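Local coordinates for protein quinoline 2-oxidoreductase large subunit (Pseudomonas putida, PDB 1T3Q) that probably oxidises quinoline at its 2-position as a molybdenum hydroxylase subunit, carrying the molybdenum ion on a pterin cytosine dinucleotide cofactor, at residues B[482-487]-B[538-543]; B[89-94]-B[330-335]; B[431-436]-B[661-666]. All blocks are in the same frame, centred on the assembly; numbering follows the deposited sequence.

Contact 1: residues B[482-487]-B[538-543]; sequences TTHDSA and NTYGFG
Within the molybdopterin cofactor-binding domain, the lead-in to strand 486-491 (Thr-482 to Ser-486) is lined by Thr-539 to Phe-542, part of the loop between strand 529-532 and helix 549-576. Gly-543, the last residue of the segment, lies about 7 Å from the nearest atom of the bound pterin cytosine dinucleotide. Ser-486 holds both backbone polar atoms of Tyr-540. Its N donates to Tyr-540 O over 2.8 Å, nearly straight at 167°, with the donor tilted out of the carbonyl plane. A chi1 of 70° sets OG between its own backbone N and carbonyl carbon, where it accepts from Tyr-540 N at 2.9 Å. Asp-485 supplies the next tie: its OD2 receives Phe-542 N at 2.9 Å, the donor standing above the carboxylate plane. Arg-548 forms a salt bridge to the same OD2 and also bonds Gly-543 O, so the guanidinium links the Asp-485 carboxylate to the backbone of the loop. Gly-541 passes close by, its CA making a CH···O contact of 3.1 Å with His-484 O; a side chain there would run tightly against the Asp-485 carboxylate. Beyond it, the Phe-542 ring takes Thr-483 CA over one face, 3.9 Å from the ring centroid but offset toward the rim, and Thr-483 CG2 adds contact at CD2 and CE2. The His-484 and Tyr-540 rings meet obliquely, their planes at 77° and centroids 6.0 Å apart; Tyr-610 of the second subunit meets both rings, and Tyr-540 OH bonds Thr-231. Although buried, His-484 ND1 has no hydrogen-bonding partner in the model: Tyr-540 O lies in the imidazole plane at its edge, 3.6 Å from ND1.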
loop_
_atom_site.group_PDB
_atom_site.type_symbol
_atom_site.label_atom_id
_atom_site.label_comp_id
_atom_site.label_asym_id
_atom_site.label_seq_id
_atom_site.Cartn_x
_atom_site.Cartn_y
_atom_site.Cartn_z
ATOM N N THR B 482 25.892 21.007 3.864
ATOM C CA THR B 482 25.743 20.827 2.425
ATOM C C THR B 482 24.381 20.170 2.212
ATOM O O THR B 482 24.056 19.182 2.865
ATOM C CB THR B 482 26.832 19.899 1.847
ATOM O OG1 THR B 482 28.083 20.596 1.808
ATOM C CG2 THR B 482 26.467 19.451 0.436
ATOM N N THR B 483 23.576 20.719 1.313
ATOM C CA THR B 483 22.267 20.133 1.057
ATOM C C THR B 483 22.307 19.296 -0.210
ATOM O O THR B 483 23.244 19.393 -0.995
ATOM C CB THR B 483 21.178 21.214 0.898
ATOM O OG1 THR B 483 21.576 22.151 -0.113
ATOM C CG2 THR B 483 20.963 21.945 2.219
ATOM N N HIS B 484 21.285 18.467 -0.395
ATOM C CA HIS B 484 21.176 17.618 -1.572
ATOM C C HIS B 484 19.680 17.478 -1.829
ATOM O O HIS B 484 18.933 17.065 -0.945
ATOM C CB HIS B 484 21.817 16.252 -1.299
ATOM C CG HIS B 484 21.997 15.408 -2.523
ATOM N ND1 HIS B 484 20.958 14.727 -3.122
ATOM C CD2 HIS B 484 23.101 15.132 -3.258
ATOM C CE1 HIS B 484 21.415 14.066 -4.172
ATOM N NE2 HIS B 484 22.712 14.295 -4.275
ATOM N N ASP B 485 19.247 17.845 -3.032
ATOM C CA ASP B 485 17.838 17.779 -3.390
ATOM C C ASP B 485 17.651 17.412 -4.850
ATOM O O ASP B 485 17.779 18.256 -5.741
ATOM C CB ASP B 485 17.166 19.121 -3.107
ATOM C CG ASP B 485 17.275 19.527 -1.655
ATOM O OD1 ASP B 485 18.273 20.184 -1.287
ATOM O OD2 ASP B 485 16.365 19.176 -0.875
ATOM N N SER B 486 17.337 16.146 -5.096
ATOM C CA SER B 486 17.162 15.685 -6.460
ATOM C C SER B 486 15.696 15.508 -6.823
ATOM O O SER B 486 14.833 15.391 -5.955
ATOM C CB SER B 486 17.902 14.360 -6.670
ATOM O OG SER B 486 17.270 13.293 -5.975
ATOM N N ALA B 487 15.430 15.513 -8.121
ATOM C CA ALA B 487 14.087 15.316 -8.638
ATOM C C ALA B 487 14.250 14.420 -9.841
ATOM O O ALA B 487 15.309 14.401 -10.469
ATOM C CB ALA B 487 13.467 16.643 -9.058
ATOM N N ASN B 538 12.693 6.670 -4.599
ATOM C CA ASN B 538 13.422 7.381 -5.646
ATOM C C ASN B 538 13.572 8.854 -5.285
ATOM O O ASN B 538 12.687 9.448 -4.664
ATOM C CB ASN B 538 12.713 7.226 -6.999
ATOM C CG ASN B 538 12.679 5.777 -7.479
ATOM O OD1 ASN B 538 11.791 5.001 -7.109
ATOM N ND2 ASN B 538 13.663 5.402 -8.286
ATOM N N THR B 539 14.702 9.422 -5.706
ATOM C CA THR B 539 15.120 10.800 -5.448
ATOM C C THR B 539 15.567 10.902 -3.994
ATOM O O THR B 539 15.343 9.988 -3.203
ATOM C CB THR B 539 14.016 11.882 -5.723
ATOM O OG1 THR B 539 13.034 11.878 -4.679
ATOM C CG2 THR B 539 13.351 11.647 -7.068
ATOM N N TYR B 540 16.219 12.005 -3.656
ATOM C CA TYR B 540 16.704 12.227 -2.300
ATOM C C TYR B 540 16.793 13.719 -2.051
ATOM O O TYR B 540 17.375 14.453 -2.854
ATOM C CB TYR B 540 18.088 11.591 -2.126
ATOM C CG TYR B 540 18.581 11.600 -0.699
ATOM C CD1 TYR B 540 19.101 12.758 -0.125
ATOM C CD2 TYR B 540 18.490 10.455 0.090
ATOM C CE1 TYR B 540 19.520 12.776 1.207
ATOM C CE2 TYR B 540 18.901 10.464 1.422
ATOM C CZ TYR B 540 19.411 11.623 1.972
ATOM O OH TYR B 540 19.787 11.637 3.294
ATOM N N GLY B 541 16.224 14.177 -0.943
ATOM C CA GLY B 541 16.264 15.599 -0.656
ATOM C C GLY B 541 16.030 15.950 0.796
ATOM O O GLY B 541 15.541 15.133 1.572
ATOM N N PHE B 542 16.373 17.177 1.161
ATOM C CA PHE B 542 16.214 17.640 2.530
ATOM C C PHE B 542 14.765 17.955 2.910
ATOM O O PHE B 542 14.461 18.158 4.083
ATOM C CB PHE B 542 17.112 18.860 2.767
ATOM C CG PHE B 542 18.547 18.510 3.079
ATOM C CD1 PHE B 542 19.233 17.562 2.320
ATOM C CD2 PHE B 542 19.211 19.123 4.142
ATOM C CE1 PHE B 542 20.557 17.228 2.617
ATOM C CE2 PHE B 542 20.542 18.794 4.446
ATOM C CZ PHE B 542 21.212 17.845 3.682
ATOM N N GLY B 543 13.875 17.999 1.923
ATOM C CA GLY B 543 12.478 18.271 2.216
ATOM C C GLY B 543 12.066 19.730 2.151
ATOM O O GLY B 543 12.807 20.581 1.663
#

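Contact 2: residues B[89-94]-B[330-335]; sequences ATMQVE and PWTQLV
Two torsions of Met-91 bring it against Thr-332 and Leu-334: chi1 of -80° puts CG beside the backbone N, anti to the carbonyl carbon, and chi2 of -78° folds SD back. From there CG rests 3.6 Å from Thr-332 OG1 and 3.6 Å from Leu-334 CD1, while the Met-91 and Leu-334 side chains slide past each other in opposite directions. The methyl end reaches further, CE lying 3.1 Å from Pro-330 O, a tight approach, and 3.7 Å from Thr-332 CG2. Val-93 meets Leu-334 tip to tip, CG2 to CD1 at 3.7 Å. Thr-332 also shapes its own loop: OG1 accepts from Leu-334 N at 3.2 Å and 165°, an ST turn that ties down the backbone from which Leu-334 reaches Met-91. An alanine here in place of Thr-332 would probably leave Leu-334 N without this acceptor and open a gap beside Met-91 CG and CE. The contact joins the a/b hammerhead region to the first molybdopterin cofactor-binding range. Next to Thr-332, the Trp-331 side chain lies about 6 Å, between nearest atoms, from the bound dioxosulfidomolybdenum ion, and its ring meets that of Tyr-545. Carbon groups of Met-91, Val-93 and Leu-334 meet one another and the oxygens of Pro-330 and Thr-332. Since Thr-332 OG1 accepts from its own loop, the join between the two family regions rests here on van der Waals packing.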
loop_
_atom_site.group_PDB
_atom_site.type_symbol
_atom_site.label_atom_id
_atom_site.label_comp_id
_atom_site.label_asym_id
_atom_site.label_seq_id
_atom_site.Cartn_x
_atom_site.Cartn_y
_atom_site.Cartn_z
ATOM N N ALA B 89 22.817 15.250 18.046
ATOM C CA ALA B 89 22.648 16.527 17.367
ATOM C C ALA B 89 23.844 17.434 17.587
ATOM O O ALA B 89 24.183 17.769 18.723
ATOM C CB ALA B 89 21.372 17.214 17.861
ATOM N N THR B 90 24.475 17.844 16.495
ATOM C CA THR B 90 25.634 18.718 16.586
ATOM C C THR B 90 25.678 19.704 15.426
ATOM O O THR B 90 24.896 19.603 14.478
ATOM C CB THR B 90 26.940 17.900 16.605
ATOM O OG1 THR B 90 28.041 18.767 16.916
ATOM C CG2 THR B 90 27.171 17.231 15.254
ATOM N N MET B 91 26.599 20.657 15.514
ATOM C CA MET B 91 26.772 21.684 14.497
ATOM C C MET B 91 28.254 21.993 14.332
ATOM O O MET B 91 29.015 21.926 15.299
ATOM C CB MET B 91 26.044 22.969 14.908
ATOM C CG MET B 91 24.547 22.983 14.649
ATOM S SD MET B 91 24.143 23.303 12.918
ATOM C CE MET B 91 22.611 22.392 12.769
ATOM N N GLN B 92 28.647 22.343 13.111
ATOM C CA GLN B 92 30.030 22.688 12.805
ATOM C C GLN B 92 30.220 24.147 13.215
ATOM O O GLN B 92 30.479 25.015 12.380
ATOM C CB GLN B 92 30.291 22.524 11.303
ATOM N N VAL B 93 30.075 24.405 14.509
ATOM C CA VAL B 93 30.204 25.744 15.063
ATOM C C VAL B 93 31.145 25.702 16.259
ATOM O O VAL B 93 30.975 24.882 17.154
ATOM C CB VAL B 93 28.823 26.280 15.513
ATOM C CG1 VAL B 93 28.982 27.592 16.256
ATOM C CG2 VAL B 93 27.913 26.461 14.292
ATOM N N GLU B 94 32.134 26.589 16.270
ATOM C CA GLU B 94 33.105 26.627 17.358
ATOM C C GLU B 94 32.463 26.774 18.738
ATOM O O GLU B 94 31.701 27.709 18.987
ATOM C CB GLU B 94 34.101 27.770 17.139
ATOM C CG GLU B 94 35.224 27.803 18.171
ATOM C CD GLU B 94 36.101 29.036 18.055
ATOM O OE1 GLU B 94 37.095 29.132 18.810
ATOM O OE2 GLU B 94 35.800 29.912 17.214
ATOM N N PRO B 330 17.195 18.372 12.993
ATOM C CA PRO B 330 18.563 18.818 12.701
ATOM C C PRO B 330 18.938 20.284 12.945
ATOM O O PRO B 330 20.090 20.659 12.731
ATOM C CB PRO B 330 18.696 18.478 11.230
ATOM C CG PRO B 330 17.336 18.962 10.710
ATOM C CD PRO B 330 16.348 18.483 11.787
ATOM N N TRP B 331 17.999 21.109 13.399
ATOM C CA TRP B 331 18.280 22.533 13.583
ATOM C C TRP B 331 19.064 22.939 14.825
ATOM O O TRP B 331 19.803 23.925 14.790
ATOM C CB TRP B 331 16.967 23.323 13.538
ATOM C CG TRP B 331 16.031 22.801 12.489
ATOM C CD1 TRP B 331 14.798 22.249 12.695
ATOM C CD2 TRP B 331 16.290 22.690 11.085
ATOM N NE1 TRP B 331 14.278 21.795 11.509
ATOM C CE2 TRP B 331 15.170 22.052 10.504
ATOM C CE3 TRP B 331 17.361 23.064 10.261
ATOM C CZ2 TRP B 331 15.091 21.776 9.134
ATOM C CZ3 TRP B 331 17.284 22.790 8.897
ATOM C CH2 TRP B 331 16.154 22.150 8.349
ATOM N N THR B 332 18.896 22.180 15.906
ATOM C CA THR B 332 19.549 22.438 17.192
ATOM C C THR B 332 19.069 23.749 17.796
ATOM O O THR B 332 18.187 24.414 17.247
ATOM C CB THR B 332 21.109 22.466 17.082
ATOM O OG1 THR B 332 21.548 23.708 16.514
ATOM C CG2 THR B 332 21.596 21.318 16.202
ATOM N N GLN B 333 19.644 24.118 18.933
ATOM C CA GLN B 333 19.258 25.348 19.599
ATOM C C GLN B 333 19.683 26.591 18.815
ATOM O O GLN B 333 19.292 27.706 19.155
ATOM C CB GLN B 333 19.834 25.370 21.020
ATOM C CG GLN B 333 19.278 24.232 21.877
ATOM C CD GLN B 333 19.713 24.287 23.328
ATOM O OE1 GLN B 333 19.341 23.422 24.126
ATOM N NE2 GLN B 333 20.496 25.292 23.679
ATOM N N LEU B 334 20.463 26.394 17.756
ATOM C CA LEU B 334 20.916 27.520 16.939
ATOM C C LEU B 334 19.773 28.024 16.060
ATOM O O LEU B 334 19.892 29.061 15.407
ATOM C CB LEU B 334 22.092 27.105 16.052
ATOM C CG LEU B 334 23.347 26.567 16.748
ATOM C CD1 LEU B 334 24.481 26.467 15.730
ATOM C CD2 LEU B 334 23.742 27.495 17.893
ATOM N N VAL B 335 18.662 27.292 16.074
ATOM C CA VAL B 335 17.499 27.636 15.261
ATOM C C VAL B 335 16.885 28.996 15.619
ATOM O O VAL B 335 16.204 29.614 14.798
ATOM C CB VAL B 335 16.420 26.514 15.355
ATOM C CG1 VAL B 335 15.732 26.552 16.701
ATOM C CG2 VAL B 335 15.422 26.644 14.214
#

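Contact 3: residues B[431-436]-B[661-666]; sequences NLLEEM and FAVEDC
Leu-432, Leu-433 and Met-436 form the face of helix 426-437 that packs on Phe-661 to Val-663 of strand 655-665. The segment axes approach to 8.5 Å and their directions differ by 155°, close to antiparallel. Leu-432 comes first, its CD1 touching both methyls of Val-663, with CG1 3.9 Å away. Leu-433, one residue on, sends CD1 to Val-663 CG2 at 4.0 Å and to Phe-661 CB at 4.1 Å, so this single methyl touches two strand residues whose side chains lie on the same side. Leu-433 also touches Val-460 and Ala-643, on strands 454-467 and 636-649. One helical turn after Leu-432, Met-436 completes the patch. Its SD lies 3.6 Å from Val-663 CG2, and the bend at chi3 (74°) brings CE to the strand backbone, 3.7 Å from Ala-662 O. At the other end of the residue the Phe-661 ring lies against the helix backbone: Met-436 C sits over one ring face, and Met-436 O is 3.6 Å from Phe-661 CE1. Val-663 is therefore shared by all three helix side chains, and Phe-661 by two of them. The pattern is that of an amphipathic helix covering one face of a mixed beta-sheet; just past the end of strand 655-665, Cys-666 touches the pterin cytosine dinucleotide. Branched aliphatic groups, a thioether and a phenyl ring meet without polar side-chain bonds, which implies that hydrophobic burial and close fit hold this helix to the sheet.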
loop_
_atom_site.group_PDB
_atom_site.type_symbol
_atom_site.label_atom_id
_atom_site.label_comp_id
_atom_site.label_asym_id
_atom_site.label_seq_id
_atom_site.Cartn_x
_atom_site.Cartn_y
_atom_site.Cartn_z
ATOM N N ASN B 431 7.118 52.384 0.080
ATOM C CA ASN B 431 6.225 53.327 -0.580
ATOM C C ASN B 431 4.846 52.742 -0.851
ATOM O O ASN B 431 3.833 53.411 -0.649
ATOM C CB ASN B 431 6.849 53.799 -1.896
ATOM C CG ASN B 431 8.059 54.688 -1.682
ATOM O OD1 ASN B 431 8.904 54.837 -2.570
ATOM N ND2 ASN B 431 8.144 55.296 -0.509
ATOM N N LEU B 432 4.809 51.493 -1.308
ATOM C CA LEU B 432 3.543 50.829 -1.613
ATOM C C LEU B 432 2.749 50.604 -0.324
ATOM O O LEU B 432 1.535 50.813 -0.278
ATOM C CB LEU B 432 3.804 49.480 -2.287
ATOM C CG LEU B 432 2.781 48.961 -3.306
ATOM C CD1 LEU B 432 2.957 47.461 -3.442
ATOM C CD2 LEU B 432 1.362 49.288 -2.885
ATOM N N LEU B 433 3.449 50.169 0.717
ATOM C CA LEU B 433 2.826 49.913 2.006
ATOM C C LEU B 433 2.185 51.197 2.538
ATOM O O LEU B 433 1.056 51.178 3.029
ATOM C CB LEU B 433 3.879 49.383 2.988
ATOM C CG LEU B 433 3.406 48.737 4.291
ATOM C CD1 LEU B 433 2.438 47.603 3.993
ATOM C CD2 LEU B 433 4.619 48.209 5.058
ATOM N N GLU B 434 2.894 52.318 2.429
ATOM C CA GLU B 434 2.342 53.579 2.901
ATOM C C GLU B 434 1.064 53.925 2.134
ATOM O O GLU B 434 0.088 54.371 2.730
ATOM C CB GLU B 434 3.363 54.710 2.758
ATOM C CG GLU B 434 2.829 56.061 3.223
ATOM C CD GLU B 434 3.904 57.127 3.303
ATOM O OE1 GLU B 434 4.720 57.221 2.364
ATOM O OE2 GLU B 434 3.925 57.879 4.301
ATOM N N GLU B 435 1.071 53.717 0.820
ATOM C CA GLU B 435 -0.106 53.995 -0.006
ATOM C C GLU B 435 -1.291 53.151 0.470
ATOM O O GLU B 435 -2.416 53.635 0.582
ATOM C CB GLU B 435 0.179 53.665 -1.476
ATOM N N MET B 436 -1.030 51.879 0.737
ATOM C CA MET B 436 -2.076 50.974 1.198
ATOM C C MET B 436 -2.664 51.440 2.521
ATOM O O MET B 436 -3.881 51.447 2.707
ATOM C CB MET B 436 -1.511 49.563 1.354
ATOM C CG MET B 436 -1.062 48.942 0.051
ATOM S SD MET B 436 -0.338 47.305 0.279
ATOM C CE MET B 436 -1.807 46.312 0.623
ATOM N N PHE B 661 -2.191 44.918 6.234
ATOM C CA PHE B 661 -1.753 45.201 4.879
ATOM C C PHE B 661 -0.455 44.446 4.639
ATOM O O PHE B 661 0.420 44.422 5.504
ATOM C CB PHE B 661 -1.509 46.700 4.725
ATOM C CG PHE B 661 -2.675 47.554 5.154
ATOM C CD1 PHE B 661 -3.722 47.824 4.278
ATOM C CD2 PHE B 661 -2.722 48.089 6.436
ATOM C CE1 PHE B 661 -4.799 48.619 4.677
ATOM C CE2 PHE B 661 -3.796 48.883 6.842
ATOM C CZ PHE B 661 -4.832 49.147 5.962
ATOM N N ALA B 662 -0.333 43.829 3.470
ATOM C CA ALA B 662 0.869 43.079 3.143
ATOM C C ALA B 662 1.378 43.368 1.738
ATOM O O ALA B 662 0.601 43.457 0.788
ATOM C CB ALA B 662 0.606 41.578 3.291
ATOM N N VAL B 663 2.691 43.523 1.624
ATOM C CA VAL B 663 3.341 43.733 0.337
ATOM C C VAL B 663 4.367 42.609 0.255
ATOM O O VAL B 663 5.244 42.501 1.113
ATOM C CB VAL B 663 4.072 45.084 0.261
ATOM C CG1 VAL B 663 4.903 45.142 -1.015
ATOM C CG2 VAL B 663 3.069 46.224 0.288
ATOM N N GLU B 664 4.258 41.764 -0.762
ATOM C CA GLU B 664 5.186 40.648 -0.893
ATOM C C GLU B 664 5.892 40.589 -2.233
ATOM O O GLU B 664 5.287 40.821 -3.278
ATOM C CB GLU B 664 4.449 39.317 -0.661
ATOM C CG GLU B 664 5.263 38.068 -1.007
ATOM C CD GLU B 664 6.412 37.818 -0.037
ATOM O OE1 GLU B 664 7.371 37.106 -0.413
ATOM O OE2 GLU B 664 6.353 38.326 1.104
ATOM N N ASP B 665 7.184 40.286 -2.188
ATOM C CA ASP B 665 7.974 40.138 -3.399
ATOM C C ASP B 665 8.740 38.833 -3.268
ATOM O O ASP B 665 9.793 38.784 -2.626
ATOM C CB ASP B 665 8.967 41.294 -3.581
ATOM C CG ASP B 665 9.659 41.269 -4.948
ATOM O OD1 ASP B 665 9.862 40.176 -5.512
ATOM O OD2 ASP B 665 10.019 42.350 -5.459
ATOM N N CYS B 666 8.189 37.775 -3.854
ATOM C CA CYS B 666 8.825 36.462 -3.837
ATOM C C CYS B 666 9.245 36.158 -5.265
ATOM O O CYS B 666 9.156 35.022 -5.732
ATOM C CB CYS B 666 7.850 35.390 -3.328
ATOM S SG CYS B 666 6.279 35.271 -4.232
#

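Along the chain contact 2 closes first; contact 3 then opens at its helix, and contact 1 forms between the two segments of contact 3. Contacts 1 and 2 are neighbours, with centres 20 Å and nearest atoms about 6 Å apart, and Tyr-545 of the molybdenum pocket touches both, at Thr-483 and Trp-331. Contact 3 is remote, its centre 34 Å from contact 1 and 35 Å from contact 2, on the opposite side of the chain's centre from contact 2. Contacts 1 and 3 share one molybdopterin cofactor-binding range but different sheets. Contacts 1 and 2 lie near the molybdenum pocket; contact 3 packs a helix on the sheet whose strand 655-665 leads to Cys-666 at the cofactor.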